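Local coordinates for protein epimerase (Methylomonas sp. DH-1, PDB 7CJ7) that catalyses the manganese-dependent epimerization of ketoses at C3, acting most strongly on L-ribulose and also on D-ribulose, D-allulose and D-fructose, at residues V210-S215 with G241-E246; N194-S199 with A228-A233; D38-A43 with Y62-H67. All blocks are in the same frame, centred on the assembly; numbering follows the deposited sequence.

Interaction 1: residues V210-S215 with G241-E246; sequences VHIGES and GPITFE. With MN (manganese (II) ion), chain D; SOL (L-sorbose), chain C.
His211 and Glu246 reach the same manganese ion from neighbouring strands, His211 through ND1 at 2.2 Å and Glu246 through OE2 at 2.1 Å. Imidazole and carboxylate planes stand 77° apart, and L-sorbose adds its O2 and O3 to the metal; Glu152 and Asp185 complete the site. The other carboxylate oxygen, Glu246 OE1, lies 2.9 Å from C3 of the sugar, consistent with the proton donor/acceptor role assigned to Glu246 by similarity. Glu246 reaches the metal on an extended chain, its CG anti to the backbone N (chi1 -175°).

Behind the metal, His211 NE2 is hydrogen-bonded to Glu41, so manganese and Glu41 hold the ring from both nitrogens, while Thr244 CB lies 3.5 Å from His211 CD2; Thr244 OG1 is itself bonded to Tyr39 and Glu41. Parallel backbone pairing sets these positions: Thr244 N to Val210 O, Ile212 N to Thr244 O (2.8 Å, nearly straight at 174°) and Glu246 N to Ile212 O. On the outer face, Ile212 CG1 presses tightly on Ile243 CG2 at 3.4 Å.

Strands 207-212 and 242-245 are the last two of the TIM barrel, joined through helix 227-236, which covers Ile212 together with helix 271-285; strand 8-12 flanks 242-245 and closes the barrel.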
loop_
_atom_site.group_PDB
_atom_site.type_symbol
_atom_site.label_atom_id
_atom_site.label_comp_id
_atom_site.label_asym_id
_atom_site.label_seq_id
_atom_site.Cartn_x
_atom_site.Cartn_y
_atom_site.Cartn_z
ATOM N N VAL A 210 -5.211 2.276 -18.819
ATOM C CA VAL A 210 -5.984 2.062 -17.572
ATOM C C VAL A 210 -5.836 0.612 -17.118
ATOM O O VAL A 210 -6.001 -0.308 -17.949
ATOM C CB VAL A 210 -7.462 2.437 -17.763
ATOM C CG1 VAL A 210 -8.303 1.908 -16.614
ATOM C CG2 VAL A 210 -7.638 3.932 -17.941
ATOM N N HIS A 211 -5.512 0.437 -15.840
ATOM C CA HIS A 211 -5.645 -0.845 -15.110
ATOM C C HIS A 211 -6.845 -0.779 -14.174
ATOM O O HIS A 211 -6.981 0.208 -13.404
ATOM C CB HIS A 211 -4.382 -1.194 -14.337
ATOM C CG HIS A 211 -3.304 -1.735 -15.208
ATOM N ND1 HIS A 211 -2.072 -2.089 -14.705
ATOM C CD2 HIS A 211 -3.267 -1.984 -16.537
ATOM C CE1 HIS A 211 -1.331 -2.585 -15.674
ATOM N NE2 HIS A 211 -2.029 -2.504 -16.819
ATOM N N ILE A 212 -7.643 -1.844 -14.225
ATOM C CA ILE A 212 -8.791 -2.084 -13.318
ATOM C C ILE A 212 -8.340 -3.154 -12.330
ATOM O O ILE A 212 -8.151 -4.315 -12.748
ATOM C CB ILE A 212 -10.048 -2.498 -14.099
ATOM C CG1 ILE A 212 -10.427 -1.467 -15.162
ATOM C CG2 ILE A 212 -11.197 -2.794 -13.147
ATOM C CD1 ILE A 212 -10.631 -0.069 -14.621
ATOM N N GLY A 213 -8.118 -2.742 -11.089
ATOM C CA GLY A 213 -7.779 -3.626 -9.960
ATOM C C GLY A 213 -8.634 -3.306 -8.750
ATOM O O GLY A 213 -8.830 -2.109 -8.442
ATOM N N GLU A 214 -9.138 -4.328 -8.069
ATOM C CA GLU A 214 -9.881 -4.140 -6.802
ATOM C C GLU A 214 -8.883 -3.696 -5.722
ATOM O O GLU A 214 -7.658 -3.808 -5.931
ATOM C CB GLU A 214 -10.636 -5.426 -6.450
ATOM C CG GLU A 214 -11.627 -5.285 -5.305
ATOM C CD GLU A 214 -12.572 -4.090 -5.350
ATOM O OE1 GLU A 214 -13.740 -4.265 -5.776
ATOM O OE2 GLU A 214 -12.154 -2.988 -4.919
ATOM N N SER A 215 -9.384 -3.177 -4.609
ATOM C CA SER A 215 -8.563 -2.628 -3.502
ATOM C C SER A 215 -7.559 -3.668 -3.002
ATOM O O SER A 215 -6.448 -3.270 -2.613
ATOM C CB SER A 215 -9.446 -2.118 -2.392
ATOM O OG SER A 215 -10.384 -3.109 -1.977
ATOM N N GLY A 241 -9.102 4.010 -24.896
ATOM C CA GLY A 241 -7.780 3.379 -24.867
ATOM C C GLY A 241 -7.864 2.031 -24.175
ATOM O O GLY A 241 -8.938 1.593 -23.783
ATOM N N PRO A 242 -6.721 1.343 -24.021
ATOM C CA PRO A 242 -6.696 0.046 -23.357
ATOM C C PRO A 242 -7.212 0.123 -21.914
ATOM O O PRO A 242 -6.904 1.062 -21.193
ATOM C CB PRO A 242 -5.220 -0.364 -23.413
ATOM C CG PRO A 242 -4.677 0.422 -24.573
ATOM C CD PRO A 242 -5.412 1.739 -24.548
ATOM N N ILE A 243 -8.008 -0.872 -21.542
ATOM C CA ILE A 243 -8.434 -1.124 -20.137
ATOM C C ILE A 243 -8.077 -2.574 -19.825
ATOM O O ILE A 243 -8.685 -3.461 -20.454
ATOM C CB ILE A 243 -9.941 -0.856 -19.974
ATOM C CG1 ILE A 243 -10.299 0.576 -20.385
ATOM C CG2 ILE A 243 -10.375 -1.185 -18.553
ATOM C CD1 ILE A 243 -11.788 0.877 -20.351
ATOM N N THR A 244 -7.108 -2.799 -18.941
ATOM C CA THR A 244 -6.625 -4.151 -18.556
ATOM C C THR A 244 -7.131 -4.504 -17.161
ATOM O O THR A 244 -6.921 -3.709 -16.227
ATOM C CB THR A 244 -5.097 -4.254 -18.504
ATOM O OG1 THR A 244 -4.515 -3.803 -19.721
ATOM C CG2 THR A 244 -4.625 -5.664 -18.237
ATOM N N PHE A 245 -7.766 -5.665 -17.030
ATOM C CA PHE A 245 -8.053 -6.274 -15.714
ATOM C C PHE A 245 -6.739 -6.832 -15.169
ATOM O O PHE A 245 -6.051 -7.620 -15.856
ATOM C CB PHE A 245 -9.127 -7.354 -15.819
ATOM C CG PHE A 245 -9.250 -8.178 -14.564
ATOM C CD1 PHE A 245 -9.481 -7.575 -13.336
ATOM C CD2 PHE A 245 -9.112 -9.551 -14.604
ATOM C CE1 PHE A 245 -9.572 -8.333 -12.176
ATOM C CE2 PHE A 245 -9.213 -10.308 -13.447
ATOM C CZ PHE A 245 -9.453 -9.702 -12.240
ATOM N N GLU A 246 -6.415 -6.432 -13.945
ATOM C CA GLU A 246 -5.183 -6.842 -13.251
ATOM C C GLU A 246 -5.561 -7.429 -11.890
ATOM O O GLU A 246 -6.360 -6.809 -11.157
ATOM C CB GLU A 246 -4.238 -5.654 -13.116
ATOM C CG GLU A 246 -2.907 -6.024 -12.513
ATOM C CD GLU A 246 -1.850 -4.961 -12.738
ATOM O OE1 GLU A 246 -0.807 -5.266 -13.359
ATOM O OE2 GLU A 246 -2.081 -3.833 -12.300
HETATM MN MN MN D . -1.227 -1.931 -12.691
HETATM C C1 SOL C . 2.116 -3.018 -10.139
HETATM O O1 SOL C . 1.536 -2.844 -8.868
HETATM C C2 SOL C . 1.117 -2.836 -11.236
HETATM O O2 SOL C . 0.090 -2.209 -11.040
HETATM C C3 SOL C . 1.390 -3.494 -12.581
HETATM O O3 SOL C . 0.629 -2.890 -13.601
HETATM C C4 SOL C . 2.875 -3.455 -12.929
HETATM O O4 SOL C . 3.302 -2.095 -13.026
HETATM C C5 SOL C . 3.215 -4.162 -14.242
HETATM O O5 SOL C . 4.582 -3.915 -14.571
HETATM C C6 SOL C . 2.987 -5.658 -14.201
HETATM O O6 SOL C . 3.281 -6.246 -15.472
HETATM O O HOH W 1 -8.286 -6.936 -8.954
#

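Interaction 2: residues N194-S199 with A228-A233; sequences NGMAKS and ASFFAA
Met196 and Ala197, just ahead of helix 198-203, pack against one flank of helix 227-236 through Ser229, Phe230 and Ala233. The apolar contacts come in two groups. At the first, the Met196 side chain crosses that of Phe230 at a slant, CB to CB at 4.1 Å. The methionine chain bends at both chi2 (-68°) and chi3 (-65°), and this fold carries its terminal CE back to within 4.2 Å of Phe230 CB, so that Met196 CB and CE both approach the same methylene. At the second, one helical turn further on, two small side chains allow close approach: Ala197 CB lies 3.9 Å from Ala233 CB, and the same Ala233 methyl is 3.8 Å from Ala197 CA. The backbones are correspondingly near, with Met196 CA 5.0 Å from Phe230 CA and Ala197 CA 5.1 Å from Ala233 CA.

Polar atoms take part by proximity alone. Ser229 OG, anti to its backbone N (chi1 -179°), is brought alongside Met196 CB at 3.9 Å, a van der Waals contact. The carbonyl oxygen Met196 O lies near the plane of the Phe230 ring, at its edge, 3.6 Å from CD1; this buried oxygen has no hydrogen-bonding partner in the model, and the ring edge, whose C-H groups are weakly positive, may partly offset this.

The contact is structural packing on the outer layer of the barrel. Met196 and Phe230 share Thr186 and Met189 of helix 186-192 as neighbours, Val225 and Asp226 border Met196 at the approach to helix 227-236, and inward the Phe230 ring rests on Val210 and Ile212 of strand 207-212.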
loop_
_atom_site.group_PDB
_atom_site.type_symbol
_atom_site.label_atom_id
_atom_site.label_comp_id
_atom_site.label_asym_id
_atom_site.label_seq_id
_atom_site.Cartn_x
_atom_site.Cartn_y
_atom_site.Cartn_z
ATOM N N ASN A 194 -7.195 11.716 -4.119
ATOM C CA ASN A 194 -8.326 12.447 -3.498
ATOM C C ASN A 194 -9.600 12.115 -4.279
ATOM O O ASN A 194 -10.042 12.962 -5.071
ATOM C CB ASN A 194 -8.068 13.953 -3.499
ATOM C CG ASN A 194 -7.250 14.431 -2.321
ATOM O OD1 ASN A 194 -6.486 13.673 -1.731
ATOM N ND2 ASN A 194 -7.427 15.690 -1.955
ATOM N N GLY A 195 -10.148 10.913 -4.094
ATOM C CA GLY A 195 -11.285 10.419 -4.889
ATOM C C GLY A 195 -10.825 9.907 -6.241
ATOM O O GLY A 195 -9.634 10.102 -6.605
ATOM N N MET A 196 -11.722 9.289 -7.000
ATOM C CA MET A 196 -11.322 8.502 -8.191
ATOM C C MET A 196 -11.524 9.305 -9.486
ATOM O O MET A 196 -11.346 8.704 -10.559
ATOM C CB MET A 196 -12.107 7.189 -8.248
ATOM C CG MET A 196 -11.927 6.322 -7.005
ATOM S SD MET A 196 -10.251 5.663 -6.845
ATOM C CE MET A 196 -10.218 4.619 -8.304
ATOM N N ALA A 197 -11.840 10.606 -9.412
ATOM C CA ALA A 197 -12.196 11.429 -10.597
ATOM C C ALA A 197 -11.110 12.463 -10.918
ATOM O O ALA A 197 -10.854 12.674 -12.113
ATOM C CB ALA A 197 -13.531 12.105 -10.399
ATOM N N LYS A 198 -10.541 13.109 -9.894
ATOM C CA LYS A 198 -9.689 14.325 -10.015
ATOM C C LYS A 198 -8.584 14.114 -11.060
ATOM O O LYS A 198 -8.436 14.979 -11.955
ATOM C CB LYS A 198 -9.137 14.663 -8.624
ATOM C CG LYS A 198 -8.396 15.985 -8.480
ATOM C CD LYS A 198 -8.154 16.336 -7.014
ATOM C CE LYS A 198 -7.131 17.428 -6.773
ATOM N NZ LYS A 198 -7.583 18.745 -7.274
ATOM N N SER A 199 -7.818 13.024 -10.967
ATOM C CA SER A 199 -6.645 12.771 -11.847
ATOM C C SER A 199 -7.103 12.470 -13.273
ATOM O O SER A 199 -6.419 12.892 -14.223
ATOM C CB SER A 199 -5.775 11.677 -11.295
ATOM O OG SER A 199 -4.931 12.210 -10.289
ATOM N N ALA A 228 -17.799 3.208 -9.473
ATOM C CA ALA A 228 -18.871 4.084 -10.005
ATOM C C ALA A 228 -18.266 5.451 -10.343
ATOM O O ALA A 228 -18.534 5.971 -11.450
ATOM C CB ALA A 228 -20.015 4.196 -9.023
ATOM N N SER A 229 -17.474 6.003 -9.422
ATOM C CA SER A 229 -16.804 7.316 -9.558
ATOM C C SER A 229 -15.767 7.246 -10.680
ATOM O O SER A 229 -15.712 8.161 -11.523
ATOM C CB SER A 229 -16.190 7.741 -8.254
ATOM O OG SER A 229 -15.584 9.006 -8.394
ATOM N N PHE A 230 -14.979 6.179 -10.712
ATOM C CA PHE A 230 -13.886 6.033 -11.695
ATOM C C PHE A 230 -14.464 5.949 -13.114
ATOM O O PHE A 230 -13.983 6.675 -13.995
ATOM C CB PHE A 230 -13.034 4.807 -11.390
ATOM C CG PHE A 230 -11.884 4.676 -12.346
ATOM C CD1 PHE A 230 -10.874 5.622 -12.353
ATOM C CD2 PHE A 230 -11.847 3.654 -13.280
ATOM C CE1 PHE A 230 -9.811 5.513 -13.234
ATOM C CE2 PHE A 230 -10.783 3.546 -14.162
ATOM C CZ PHE A 230 -9.776 4.484 -14.147
ATOM N N PHE A 231 -15.441 5.071 -13.357
ATOM C CA PHE A 231 -15.991 4.884 -14.725
ATOM C C PHE A 231 -16.760 6.140 -15.163
ATOM O O PHE A 231 -16.744 6.478 -16.361
ATOM C CB PHE A 231 -16.798 3.591 -14.820
ATOM C CG PHE A 231 -15.939 2.354 -14.832
ATOM C CD1 PHE A 231 -15.007 2.148 -15.836
ATOM C CD2 PHE A 231 -16.056 1.399 -13.834
ATOM C CE1 PHE A 231 -14.216 1.008 -15.853
ATOM C CE2 PHE A 231 -15.276 0.253 -13.861
ATOM C CZ PHE A 231 -14.359 0.061 -14.867
ATOM N N ALA A 232 -17.390 6.846 -14.232
ATOM C CA ALA A 232 -18.058 8.132 -14.526
ATOM C C ALA A 232 -17.025 9.131 -15.065
ATOM O O ALA A 232 -17.304 9.815 -16.068
ATOM C CB ALA A 232 -18.769 8.642 -13.301
ATOM N N ALA A 233 -15.855 9.210 -14.435
ATOM C CA ALA A 233 -14.784 10.153 -14.836
ATOM C C ALA A 233 -14.259 9.769 -16.225
ATOM O O ALA A 233 -14.037 10.669 -17.041
ATOM C CB ALA A 233 -13.681 10.156 -13.814
#

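Interaction 3: residues D38-A43 with Y62-H67; sequences DYIEIA and YNLRAH
Asp38, Ile40 and Ile42 alternate with Arg65 and His67 in a ladder of four backbone hydrogen bonds: Arg65 N to Asp38 O, the straightest at 171°, then Ile40 N to Arg65 O, His67 N to Ile40 O and Ile42 N to His67 O. Asp38 and Arg65 also lie side by side, carboxylate and guanidinium planes tilted by 15°, yet Asp38 OD1 stays 4.6 Å from Arg65 NH2 and well out of the guanidinium plane, so at most a longer-range attraction between opposite charges is likely, not a salt bridge. Each has a partner on strand 8-12: Arg65 NH2 forms a salt bridge with Glu8, and Asp38 OD2 accepts from the backbone N of Tyr9.

The two strands belong to a beta-alpha-beta unit of the TIM barrel, running parallel on either side of helix 52-61 in the chain. That helix ends in a Schellman motif with Asn63, at positive phi, as its C-prime residue.

Inside the barrel, His67 and Tyr39 make a T-shaped stack, planes at 66°, with His67 CD2 3.6 Å above the centre of the phenol ring. Glu8 holds His67 NE2. On the opposite face, Leu64 CD2 meets Ile40 CG2 at 3.8 Å, the two side chains crossing at about a right angle, and Ile42 CD1 touches Ala66 CB at 4.0 Å; Leu59 of helix 52-61 covers Ile40, Leu64 and Ala66.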
loop_
_atom_site.group_PDB
_atom_site.type_symbol
_atom_site.label_atom_id
_atom_site.label_comp_id
_atom_site.label_asym_id
_atom_site.label_seq_id
_atom_site.Cartn_x
_atom_site.Cartn_y
_atom_site.Cartn_z
ATOM N N ASP A 38 -9.937 -8.637 -25.796
ATOM C CA ASP A 38 -9.369 -8.174 -27.087
ATOM C C ASP A 38 -7.852 -8.389 -27.107
ATOM O O ASP A 38 -7.302 -8.655 -28.192
ATOM C CB ASP A 38 -9.687 -6.699 -27.323
ATOM C CG ASP A 38 -11.172 -6.416 -27.353
ATOM O OD1 ASP A 38 -11.868 -7.093 -28.130
ATOM O OD2 ASP A 38 -11.621 -5.534 -26.599
ATOM N N TYR A 39 -7.181 -8.250 -25.966
ATOM C CA TYR A 39 -5.704 -8.373 -25.909
ATOM C C TYR A 39 -5.285 -8.999 -24.586
ATOM O O TYR A 39 -6.072 -9.041 -23.624
ATOM C CB TYR A 39 -5.023 -7.016 -26.133
ATOM C CG TYR A 39 -5.206 -6.009 -25.027
ATOM C CD1 TYR A 39 -4.323 -5.935 -23.968
ATOM C CD2 TYR A 39 -6.278 -5.137 -25.022
ATOM C CE1 TYR A 39 -4.480 -5.006 -22.953
ATOM C CE2 TYR A 39 -6.461 -4.218 -24.003
ATOM C CZ TYR A 39 -5.573 -4.163 -22.949
ATOM O OH TYR A 39 -5.760 -3.266 -21.935
ATOM N N ILE A 40 -4.059 -9.496 -24.569
ATOM C CA ILE A 40 -3.357 -9.908 -23.322
ATOM C C ILE A 40 -2.239 -8.898 -23.072
ATOM O O ILE A 40 -1.604 -8.444 -24.041
ATOM C CB ILE A 40 -2.827 -11.344 -23.440
ATOM C CG1 ILE A 40 -2.131 -11.761 -22.143
ATOM C CG2 ILE A 40 -1.914 -11.478 -24.646
ATOM C CD1 ILE A 40 -2.265 -13.204 -21.818
ATOM N N GLU A 41 -2.035 -8.537 -21.808
ATOM C CA GLU A 41 -0.925 -7.669 -21.397
ATOM C C GLU A 41 0.187 -8.573 -20.892
ATOM O O GLU A 41 0.011 -9.211 -19.853
ATOM C CB GLU A 41 -1.377 -6.660 -20.349
ATOM C CG GLU A 41 -0.311 -5.629 -20.037
ATOM C CD GLU A 41 -0.784 -4.643 -18.997
ATOM O OE1 GLU A 41 -1.767 -3.920 -19.286
ATOM O OE2 GLU A 41 -0.208 -4.645 -17.893
ATOM N N ILE A 42 1.270 -8.651 -21.647
ATOM C CA ILE A 42 2.427 -9.522 -21.302
ATOM C C ILE A 42 3.349 -8.758 -20.356
ATOM O O ILE A 42 3.701 -7.626 -20.682
ATOM C CB ILE A 42 3.143 -9.985 -22.582
ATOM C CG1 ILE A 42 2.179 -10.742 -23.499
ATOM C CG2 ILE A 42 4.368 -10.805 -22.223
ATOM C CD1 ILE A 42 2.735 -11.061 -24.868
ATOM N N ALA A 43 3.707 -9.368 -19.229
ATOM C CA ALA A 43 4.677 -8.831 -18.249
ATOM C C ALA A 43 6.091 -9.119 -18.768
ATOM O O ALA A 43 6.438 -10.298 -18.896
ATOM C CB ALA A 43 4.421 -9.465 -16.905
ATOM N N TYR A 62 -5.147 -17.644 -31.766
ATOM C CA TYR A 62 -6.306 -17.322 -30.889
ATOM C C TYR A 62 -6.904 -15.951 -31.230
ATOM O O TYR A 62 -7.801 -15.519 -30.492
ATOM C CB TYR A 62 -5.894 -17.426 -29.421
ATOM C CG TYR A 62 -5.660 -18.848 -28.983
ATOM C CD1 TYR A 62 -6.713 -19.651 -28.574
ATOM C CD2 TYR A 62 -4.392 -19.405 -29.010
ATOM C CE1 TYR A 62 -6.507 -20.970 -28.201
ATOM C CE2 TYR A 62 -4.165 -20.715 -28.625
ATOM C CZ TYR A 62 -5.226 -21.501 -28.214
ATOM O OH TYR A 62 -5.008 -22.796 -27.833
ATOM N N ASN A 63 -6.441 -15.312 -32.307
ATOM C CA ASN A 63 -6.935 -13.997 -32.793
ATOM C C ASN A 63 -6.937 -12.995 -31.634
ATOM O O ASN A 63 -7.982 -12.378 -31.354
ATOM C CB ASN A 63 -8.337 -14.066 -33.393
ATOM C CG ASN A 63 -8.728 -12.789 -34.100
ATOM O OD1 ASN A 63 -9.888 -12.379 -34.070
ATOM N ND2 ASN A 63 -7.763 -12.136 -34.719
ATOM N N LEU A 64 -5.797 -12.854 -30.979
ATOM C CA LEU A 64 -5.648 -11.956 -29.816
ATOM C C LEU A 64 -4.570 -10.918 -30.126
ATOM O O LEU A 64 -3.610 -11.257 -30.802
ATOM C CB LEU A 64 -5.279 -12.820 -28.611
ATOM C CG LEU A 64 -5.536 -12.198 -27.250
ATOM C CD1 LEU A 64 -7.017 -11.927 -27.042
ATOM C CD2 LEU A 64 -4.990 -13.099 -26.153
ATOM N N ARG A 65 -4.723 -9.698 -29.621
ATOM C CA ARG A 65 -3.664 -8.665 -29.700
ATOM C C ARG A 65 -2.844 -8.724 -28.401
ATOM O O ARG A 65 -3.249 -9.438 -27.443
ATOM C CB ARG A 65 -4.292 -7.295 -29.968
ATOM C CG ARG A 65 -5.018 -7.215 -31.303
ATOM C CD ARG A 65 -5.400 -5.812 -31.723
ATOM N NE ARG A 65 -6.366 -5.136 -30.867
ATOM C CZ ARG A 65 -7.690 -5.354 -30.877
ATOM N NH1 ARG A 65 -8.206 -6.274 -31.674
ATOM N NH2 ARG A 65 -8.501 -4.673 -30.076
ATOM N N ALA A 66 -1.720 -8.016 -28.357
ATOM C CA ALA A 66 -0.877 -7.941 -27.148
ATOM C C ALA A 66 -0.391 -6.508 -26.939
ATOM O O ALA A 66 -0.087 -5.815 -27.924
ATOM C CB ALA A 66 0.273 -8.912 -27.254
ATOM N N HIS A 67 -0.365 -6.085 -25.683
ATOM C CA HIS A 67 0.404 -4.918 -25.205
ATOM C C HIS A 67 1.377 -5.449 -24.155
ATOM O O HIS A 67 1.280 -6.621 -23.794
ATOM C CB HIS A 67 -0.520 -3.809 -24.686
ATOM C CG HIS A 67 -1.431 -3.244 -25.719
ATOM N ND1 HIS A 67 -0.958 -2.693 -26.906
ATOM C CD2 HIS A 67 -2.776 -3.122 -25.745
ATOM C CE1 HIS A 67 -1.983 -2.249 -27.612
ATOM N NE2 HIS A 67 -3.110 -2.502 -26.920
#

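Overall arrangement
From the N terminus, interaction 3 comes first, closing the loop through helix 52-61 and pairing the second and third barrel strands. Later in the chain, 194-199 opens interaction 2 before 210-215 opens interaction 1; 228-233 then closes the former and 241-246 the latter, so the two cross. Together they tie the outer helix layer, here the 194-199 loop and helix 227-236, to the last two barrel strands, with Ile212 CD1 packed 3.6 Å from Phe230 CE2. Interactions 1 and 3 lie in series but meet within the barrel, at Thr244 and Tyr39. Interactions 2 and 3 do not touch, their centres being about 27 Å apart.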